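D-alanine--D-alanine ligase (Acinetobacter baumannii ACICU, PDB 5D8D) catalyses the ATP-dependent joining of two D-alanine molecules into D-alanyl-D-alanine, a building block of the bacterial peptidoglycan cell wall. Local coordinates at residues Q48-S51 with V52-V56; G97-K100 with V101-K104; M257-E260 with Q261-W265; V297-L300 with E301-L304. All coordinates share one frame; numbering follows the deposited sequence.

Contact 1: residues Q48-S51 with V52-V56; sequences QDRS and VTELV
Arg50 lays the far half of its side chain against the carboxylate of Glu54, four residues on. Its NH1 and Glu54 OE1 form a salt bridge of 3.1 Å that is almost straight (174° at the hydrogen). OE1 lies in the guanidinium plane, at its edge, and is used on its anti side, while the two flat groups stand 73° apart. Bends at chi2 and chi3 bring the arginine chain round to this oxygen. The Glu54 backbone N donates to Ser51 O (3.1 Å), closing the first turn of the 3-10 segment that starts at Val52. On that turn Ser51 OG and Thr53 OG1 share a hydrogen bond of 2.9 Å; OG reaches it by standing anti to the serine N (chi1 -178°). The loop joins strand 41-45 to strand 60-63 in the N-terminal domain. Phe45 touches both Arg50 and Glu54, Val52 is buried against Ile75 and Val78 of helix 74-81, and Leu82 of the second subunit packs on Ser51 and Val52. An ion pair, a hydroxyl pair and a backbone bond thus tie the 3-10 start to the preceding residues, and the opposite charges probably stabilise one another at this partly exposed surface.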
# COMPACT_ATOMS: atom_id res chain seq x y z
N GLN A 48 -19.90 -9.33 -1.61
CA GLN A 48 -20.91 -8.87 -0.65
C GLN A 48 -21.85 -10.01 -0.22
O GLN A 48 -22.23 -10.05 0.93
CB GLN A 48 -21.75 -7.71 -1.22
CG GLN A 48 -22.64 -7.01 -0.18
CD GLN A 48 -23.70 -6.09 -0.80
OE1 GLN A 48 -24.80 -6.53 -1.21
NE2 GLN A 48 -23.38 -4.78 -0.85
N ASP A 49 -22.23 -10.91 -1.13
CA ASP A 49 -23.19 -11.97 -0.84
C ASP A 49 -22.56 -13.33 -0.53
O ASP A 49 -23.10 -14.10 0.26
CB ASP A 49 -24.17 -12.16 -2.02
CG ASP A 49 -24.95 -10.86 -2.43
OD1 ASP A 49 -25.10 -9.87 -1.65
OD2 ASP A 49 -25.42 -10.85 -3.59
N ARG A 50 -21.44 -13.62 -1.18
CA ARG A 50 -20.73 -14.91 -1.07
C ARG A 50 -19.44 -14.67 -0.32
O ARG A 50 -18.65 -13.81 -0.73
CB ARG A 50 -20.31 -15.43 -2.47
CG ARG A 50 -21.04 -16.64 -2.98
CD ARG A 50 -20.17 -17.88 -3.20
NE ARG A 50 -19.88 -18.06 -4.62
CZ ARG A 50 -19.44 -19.19 -5.18
NH1 ARG A 50 -19.19 -20.28 -4.47
NH2 ARG A 50 -19.23 -19.21 -6.49
N SER A 51 -19.21 -15.48 0.72
CA SER A 51 -17.97 -15.43 1.45
C SER A 51 -16.81 -15.51 0.49
O SER A 51 -16.79 -16.40 -0.33
CB SER A 51 -17.87 -16.58 2.42
OG SER A 51 -16.68 -16.49 3.17
N VAL A 52 -15.84 -14.60 0.60
CA VAL A 52 -14.57 -14.71 -0.15
C VAL A 52 -13.77 -16.02 0.03
O VAL A 52 -12.96 -16.36 -0.81
CB VAL A 52 -13.61 -13.56 0.14
CG1 VAL A 52 -14.26 -12.25 -0.22
CG2 VAL A 52 -13.15 -13.56 1.59
N THR A 53 -14.01 -16.76 1.10
CA THR A 53 -13.41 -18.11 1.24
C THR A 53 -13.81 -19.09 0.17
O THR A 53 -13.07 -20.00 -0.13
CB THR A 53 -13.71 -18.75 2.62
OG1 THR A 53 -15.13 -18.88 2.82
CG2 THR A 53 -13.07 -17.88 3.71
N GLU A 54 -14.96 -18.85 -0.44
CA GLU A 54 -15.49 -19.70 -1.55
C GLU A 54 -14.80 -19.51 -2.91
O GLU A 54 -15.08 -20.23 -3.87
CB GLU A 54 -17.00 -19.51 -1.64
CG GLU A 54 -17.71 -19.86 -0.33
CD GLU A 54 -19.23 -19.76 -0.39
OE1 GLU A 54 -19.80 -20.15 -1.43
OE2 GLU A 54 -19.85 -19.32 0.60
N LEU A 55 -13.86 -18.57 -2.97
CA LEU A 55 -12.98 -18.37 -4.10
C LEU A 55 -12.06 -19.54 -4.32
O LEU A 55 -11.50 -19.70 -5.41
CB LEU A 55 -12.13 -17.09 -3.93
CG LEU A 55 -12.86 -15.76 -4.22
CD1 LEU A 55 -12.07 -14.56 -3.71
CD2 LEU A 55 -13.12 -15.58 -5.70
N VAL A 56 -11.91 -20.38 -3.31
CA VAL A 56 -11.08 -21.58 -3.43
C VAL A 56 -11.61 -22.55 -4.50
O VAL A 56 -10.85 -23.30 -5.09
CB VAL A 56 -10.91 -22.23 -2.03
CG1 VAL A 56 -12.13 -23.08 -1.66
CG2 VAL A 56 -9.61 -23.03 -1.97

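Contact 2: residues G97-K100 with V101-K104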
# COMPACT_ATOMS: atom_id res chain seq x y z
N GLY A 97 -2.11 2.98 -5.15
CA GLY A 97 -2.94 3.59 -6.20
C GLY A 97 -4.29 4.12 -5.74
O GLY A 97 -4.87 4.98 -6.40
N MET A 98 -4.79 3.65 -4.60
CA MET A 98 -6.05 4.13 -4.08
C MET A 98 -5.88 5.47 -3.37
O MET A 98 -6.87 6.15 -3.07
CB MET A 98 -6.62 3.07 -3.13
CG MET A 98 -8.05 3.30 -2.60
SD MET A 98 -9.47 2.77 -3.62
CE MET A 98 -10.83 3.13 -2.50
N ASP A 99 -4.63 5.84 -3.09
CA ASP A 99 -4.27 7.04 -2.32
C ASP A 99 -3.53 8.02 -3.27
O ASP A 99 -2.40 7.76 -3.74
CB ASP A 99 -3.37 6.59 -1.15
CG ASP A 99 -3.18 7.65 -0.05
OD1 ASP A 99 -2.95 8.84 -0.33
OD2 ASP A 99 -3.22 7.27 1.13
N LYS A 100 -4.18 9.14 -3.54
CA LYS A 100 -3.62 10.16 -4.42
C LYS A 100 -2.32 10.74 -3.90
O LYS A 100 -1.35 10.89 -4.68
CB LYS A 100 -4.62 11.29 -4.68
CG LYS A 100 -5.77 10.88 -5.58
CD LYS A 100 -6.76 12.01 -5.75
CE LYS A 100 -8.06 11.54 -6.38
NZ LYS A 100 -8.93 10.82 -5.41
N VAL A 101 -2.24 11.01 -2.59
CA VAL A 101 -1.00 11.62 -2.09
C VAL A 101 0.11 10.60 -2.10
O VAL A 101 1.24 10.97 -2.52
CB VAL A 101 -1.08 12.41 -0.76
CG1 VAL A 101 -2.51 12.73 -0.34
CG2 VAL A 101 -0.23 11.81 0.35
N LYS A 102 -0.16 9.35 -1.70
CA LYS A 102 0.91 8.34 -1.66
C LYS A 102 1.40 8.00 -3.04
O LYS A 102 2.59 7.78 -3.23
CB LYS A 102 0.53 7.09 -0.87
CG LYS A 102 0.42 7.36 0.62
CD LYS A 102 0.32 6.10 1.43
CE LYS A 102 0.19 6.41 2.91
NZ LYS A 102 -1.16 6.87 3.27
N THR A 103 0.49 7.97 -4.01
CA THR A 103 0.85 7.83 -5.42
C THR A 103 1.83 8.96 -5.86
O THR A 103 2.83 8.71 -6.52
CB THR A 103 -0.41 7.82 -6.30
OG1 THR A 103 -1.19 6.65 -6.02
CG2 THR A 103 -0.04 7.76 -7.77
N LYS A 104 1.51 10.20 -5.52
CA LYS A 104 2.35 11.34 -5.92
C LYS A 104 3.71 11.35 -5.22
O LYS A 104 4.71 11.69 -5.84
CB LYS A 104 1.64 12.66 -5.67
CG LYS A 104 0.51 12.96 -6.62
CD LYS A 104 -0.44 13.96 -5.96
CE LYS A 104 -0.97 15.03 -6.88
NZ LYS A 104 0.06 16.07 -7.22
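An N-cap opens helix 100-108, and Asp99 supplies it. Its OD1 accepts from Lys102 N at 3.1 Å in a fairly straight bond (164°) and, more weakly, from Val101 N. The Lys102 N-H comes in from above the carboxylate plane, 58° out of it. With CG anti to the aspartate N (chi1 -166°), the carboxylate leans forward over the helix start, where it can take up amides of the first turn. The other oxygen, OD2, forms a salt bridge of 3.0 Å with Lys102 NZ, again met from above the plane. The lysine runs its methylenes past the carboxylate, CG lying 3.7 Å from Asp99 CG, and bends at chi4 to bring the ammonium to OD2. Both groups are shared with the second subunit: Gln92 of that chain accepts from Lys102 NZ through OE1 and donates to Asp99 OD2 through NE2. The negative charge at a helix N-terminus is probably favoured by the helix dipole as well as by the lysine. Asp99 O receives Thr103 N (2.9 Å), the first backbone bond of the helix, and Thr103 OG1 lies 2.8 Å from the same oxygen, with Ile96 O a rival acceptor for its proton. One residue on, Lys104 N donates to Lys100 O at 3.1 Å. The helix start is buried between the preceding helix 91-97 and two strands: Lys100 touches Glu268, a predicted magnesium ligand on strand 264-270, and gives its NZ to Pro141 O, while Lys104 pairs with Glu176, within the predicted ATP-binding region, and touches Met174 of strand 173-177.

Contact 3: residues M257-E260 with Q261-W265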
# COMPACT_ATOMS: atom_id res chain seq x y z
N MET A 257 -2.21 15.63 -17.15
CA MET A 257 -2.48 16.97 -17.66
C MET A 257 -1.39 17.37 -18.68
O MET A 257 -0.22 17.04 -18.48
CB MET A 257 -2.44 17.94 -16.49
CG MET A 257 -3.50 19.02 -16.51
SD MET A 257 -5.13 18.36 -16.17
CE MET A 257 -5.91 19.74 -15.30
N GLN A 258 -1.75 18.06 -19.76
CA GLN A 258 -0.75 18.90 -20.47
C GLN A 258 -1.02 20.37 -20.21
O GLN A 258 -2.14 20.80 -20.34
CB GLN A 258 -0.72 18.65 -21.97
CG GLN A 258 0.55 19.23 -22.66
CD GLN A 258 0.54 19.17 -24.19
OE1 GLN A 258 1.59 18.96 -24.86
NE2 GLN A 258 -0.64 19.39 -24.75
N ASP A 259 -0.01 21.15 -19.83
CA ASP A 259 -0.22 22.59 -19.52
C ASP A 259 -0.09 23.43 -20.77
O ASP A 259 0.37 22.94 -21.82
CB ASP A 259 0.68 23.14 -18.37
CG ASP A 259 2.20 23.08 -18.66
OD1 ASP A 259 2.64 22.98 -19.83
OD2 ASP A 259 2.98 23.13 -17.69
N GLU A 260 -0.47 24.69 -20.66
CA GLU A 260 -0.42 25.59 -21.82
C GLU A 260 1.00 25.89 -22.33
O GLU A 260 1.14 26.41 -23.42
CB GLU A 260 -1.27 26.86 -21.57
CG GLU A 260 -2.76 26.52 -21.60
CD GLU A 260 -3.69 27.64 -21.19
OE1 GLU A 260 -3.26 28.56 -20.48
OE2 GLU A 260 -4.89 27.56 -21.54
N GLN A 261 2.03 25.52 -21.58
CA GLN A 261 3.41 25.60 -22.07
C GLN A 261 3.95 24.25 -22.59
O GLN A 261 5.12 24.17 -22.95
CB GLN A 261 4.34 26.16 -20.97
CG GLN A 261 4.08 27.61 -20.57
CD GLN A 261 2.76 27.79 -19.81
OE1 GLN A 261 2.52 27.13 -18.78
NE2 GLN A 261 1.89 28.68 -20.31
N GLY A 262 3.11 23.20 -22.61
CA GLY A 262 3.45 21.89 -23.21
C GLY A 262 3.98 20.78 -22.31
O GLY A 262 4.32 19.68 -22.78
N ASN A 263 4.07 21.05 -21.01
CA ASN A 263 4.56 20.07 -20.05
C ASN A 263 3.48 19.10 -19.57
O ASN A 263 2.31 19.49 -19.38
CB ASN A 263 5.12 20.75 -18.81
CG ASN A 263 6.24 21.69 -19.12
OD1 ASN A 263 7.21 21.30 -19.76
ND2 ASN A 263 6.11 22.95 -18.67
N PHE A 264 3.89 17.87 -19.32
CA PHE A 264 2.98 16.91 -18.78
C PHE A 264 3.06 16.90 -17.26
O PHE A 264 4.11 17.07 -16.69
CB PHE A 264 3.26 15.56 -19.39
CG PHE A 264 3.18 15.57 -20.89
CD1 PHE A 264 2.03 16.04 -21.54
CD2 PHE A 264 4.23 15.08 -21.65
CE1 PHE A 264 1.95 16.04 -22.92
CE2 PHE A 264 4.16 15.09 -23.04
CZ PHE A 264 3.02 15.57 -23.67
N TRP A 265 1.91 16.70 -16.63
CA TRP A 265 1.81 16.56 -15.20
C TRP A 265 0.93 15.34 -14.84
O TRP A 265 -0.23 15.31 -15.20
CB TRP A 265 1.21 17.82 -14.63
CG TRP A 265 2.08 19.02 -14.85
CD1 TRP A 265 1.93 19.95 -15.81
CD2 TRP A 265 3.23 19.42 -14.08
NE1 TRP A 265 2.89 20.92 -15.69
CE2 TRP A 265 3.71 20.62 -14.64
CE3 TRP A 265 3.89 18.89 -12.96
CZ2 TRP A 265 4.84 21.29 -14.15
CZ3 TRP A 265 5.02 19.57 -12.46
CH2 TRP A 265 5.48 20.75 -13.06
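Asp259 and Trp265 meet through OD2 and the indole NE1, 3.0 Å apart in a nearly straight bond (170°). The oxygen lies in the indole plane, but the N-H reaches it from above the carboxylate. OD2 also takes a longer bond from Asn263 ND2 (3.3 Å) on its syn lone pair. OD1 accepts Asn263 N at 2.7 Å and, weakly, Gln261 N. Asp259 CG stands between its own N and carbonyl carbon (chi1 62°), which directs the carboxylate into the turn. Around this group runs the type I turn from Asp259 to Gly262, closed by Gly262 N to Asp259 O (2.9 Å); at the positive phi of Gly262 a CB would press on Gln261 O, which calls for glycine. Asp259 N to Asn263 O and the paired bonds of Met257 with Trp265 complete the end of hairpin 252-259/264-270. Gln258 CG meets Phe264 CE1 obliquely at 3.5 Å on one face, where Leu235 and Leu238 of helix 229-245 touch the Phe264 side chain. Gln258 also touches Arg182, within the predicted ATP-binding region. With both Asp259 oxygens engaged by N-H donors, the rotation of its carboxylate is fixed and its negative charge is probably stabilised by the turn amides and the indole N-H.

Contact 4: residues V297-L300 with E301-L304; sequences VAIL and EQTL
Val297 meets Glu301 twice, by backbone and by side chain. Its O accepts Glu301 N at 2.8 Å, the ordinary helical bond, although bent (133° at the hydrogen), and its CG1 touches Glu301 OE2 at 3.8 Å. That carboxylate oxygen also makes a weak, long ion pair with Lys6. Ala298 O receives the same Glu301 N-H as a second, weaker acceptor, at 3.3 Å, so one amide is divided between two carbonyls. At Ile299 the three-residue spacing takes over: its O takes Gln302 N at 3.2 Å, with the donor well above the carbonyl plane. This change from four-residue to three-residue bonds comes as helix 292-301 gives way to a type I turn from Glu301 to Leu304. Beside Ile299 the Gln302 side chain points the same way, bent at chi2, its CD 3.2 Å from Ile299 O, while Gln302 OE1 goes on to accept from Gly88 N. Ile299 itself packs on Phe62 of strand 60-63 and on Trp251. Leu300 O is gripped twice by one residue, by Thr303 N (2.9 Å) above the carbonyl plane and by Thr303 OG1 (2.8 Å) within it. The threonine OG1 sits between its own N and carbonyl carbon (chi1 71°), facing back to that oxygen, and accepts in turn from Arg60 NE of strand 60-63. Leu300 and Glu301 both touch Phe7 of helix 3-7.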
# COMPACT_ATOMS: atom_id res chain seq x y z
N VAL A 297 -10.36 -11.33 -22.83
CA VAL A 297 -9.42 -12.45 -22.83
C VAL A 297 -7.95 -11.99 -22.54
O VAL A 297 -7.21 -12.64 -21.79
CB VAL A 297 -9.55 -13.25 -24.14
CG1 VAL A 297 -8.39 -14.22 -24.34
CG2 VAL A 297 -10.87 -14.02 -24.13
N ALA A 298 -7.56 -10.87 -23.10
CA ALA A 298 -6.19 -10.39 -22.95
C ALA A 298 -5.89 -9.94 -21.50
O ALA A 298 -4.80 -10.19 -20.98
CB ALA A 298 -5.91 -9.27 -23.95
N ILE A 299 -6.85 -9.28 -20.86
CA ILE A 299 -6.73 -9.00 -19.44
C ILE A 299 -6.56 -10.34 -18.68
O ILE A 299 -5.65 -10.49 -17.89
CB ILE A 299 -7.92 -8.15 -18.94
CG1 ILE A 299 -7.84 -6.74 -19.52
CG2 ILE A 299 -7.97 -8.07 -17.41
CD1 ILE A 299 -9.15 -5.93 -19.48
N LEU A 300 -7.41 -11.31 -18.94
CA LEU A 300 -7.36 -12.57 -18.21
C LEU A 300 -6.05 -13.34 -18.46
O LEU A 300 -5.62 -14.15 -17.64
CB LEU A 300 -8.57 -13.44 -18.60
CG LEU A 300 -8.80 -14.70 -17.78
CD1 LEU A 300 -8.93 -14.36 -16.30
CD2 LEU A 300 -10.07 -15.37 -18.26
N GLU A 301 -5.43 -13.13 -19.62
CA GLU A 301 -4.19 -13.83 -19.98
C GLU A 301 -3.03 -13.49 -19.06
O GLU A 301 -2.17 -14.31 -18.87
CB GLU A 301 -3.81 -13.55 -21.43
CG GLU A 301 -4.50 -14.51 -22.39
CD GLU A 301 -4.30 -14.12 -23.84
OE1 GLU A 301 -3.73 -13.03 -24.05
OE2 GLU A 301 -4.70 -14.90 -24.74
N GLN A 302 -3.06 -12.32 -18.42
CA GLN A 302 -2.09 -12.00 -17.35
C GLN A 302 -2.06 -13.04 -16.26
O GLN A 302 -1.04 -13.14 -15.59
CB GLN A 302 -2.39 -10.68 -16.64
CG GLN A 302 -2.51 -9.44 -17.52
CD GLN A 302 -3.50 -8.38 -16.95
OE1 GLN A 302 -3.73 -8.28 -15.73
NE2 GLN A 302 -4.05 -7.56 -17.85
N THR A 303 -3.17 -13.79 -16.05
CA THR A 303 -3.21 -14.76 -14.96
C THR A 303 -2.53 -16.10 -15.23
O THR A 303 -2.60 -16.98 -14.38
CB THR A 303 -4.67 -14.99 -14.44
OG1 THR A 303 -5.49 -15.71 -15.37
CG2 THR A 303 -5.32 -13.71 -14.14
N LEU A 304 -1.88 -16.27 -16.40
CA LEU A 304 -1.23 -17.55 -16.78
C LEU A 304 0.26 -17.51 -16.50
O LEU A 304 0.85 -16.41 -16.42
CB LEU A 304 -1.47 -17.84 -18.27
CG LEU A 304 -2.93 -18.10 -18.71
CD1 LEU A 304 -3.08 -18.00 -20.22
CD2 LEU A 304 -3.49 -19.42 -18.23

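All four contacts are local and follow one another along the chain without interleaving. Contacts 1 and 4, distant in sequence, have centres about 22 Å apart and do not touch; contact 1 sits in the loop leading to strand 60-63, against which contact 4 packs. Contacts 2 and 3 are related through strand 264-270, which begins in contact 3 and farther along touches contact 2; their nearest atoms are about 7 Å apart. Contacts 1 and 3 lie on opposite sides of the chain's centre, about 45 Å between centres. Contacts 1 and 2 both reach the second subunit; contacts 2 and 3 adjoin the predicted ATP-binding region, and contact 2 the predicted magnesium site as well.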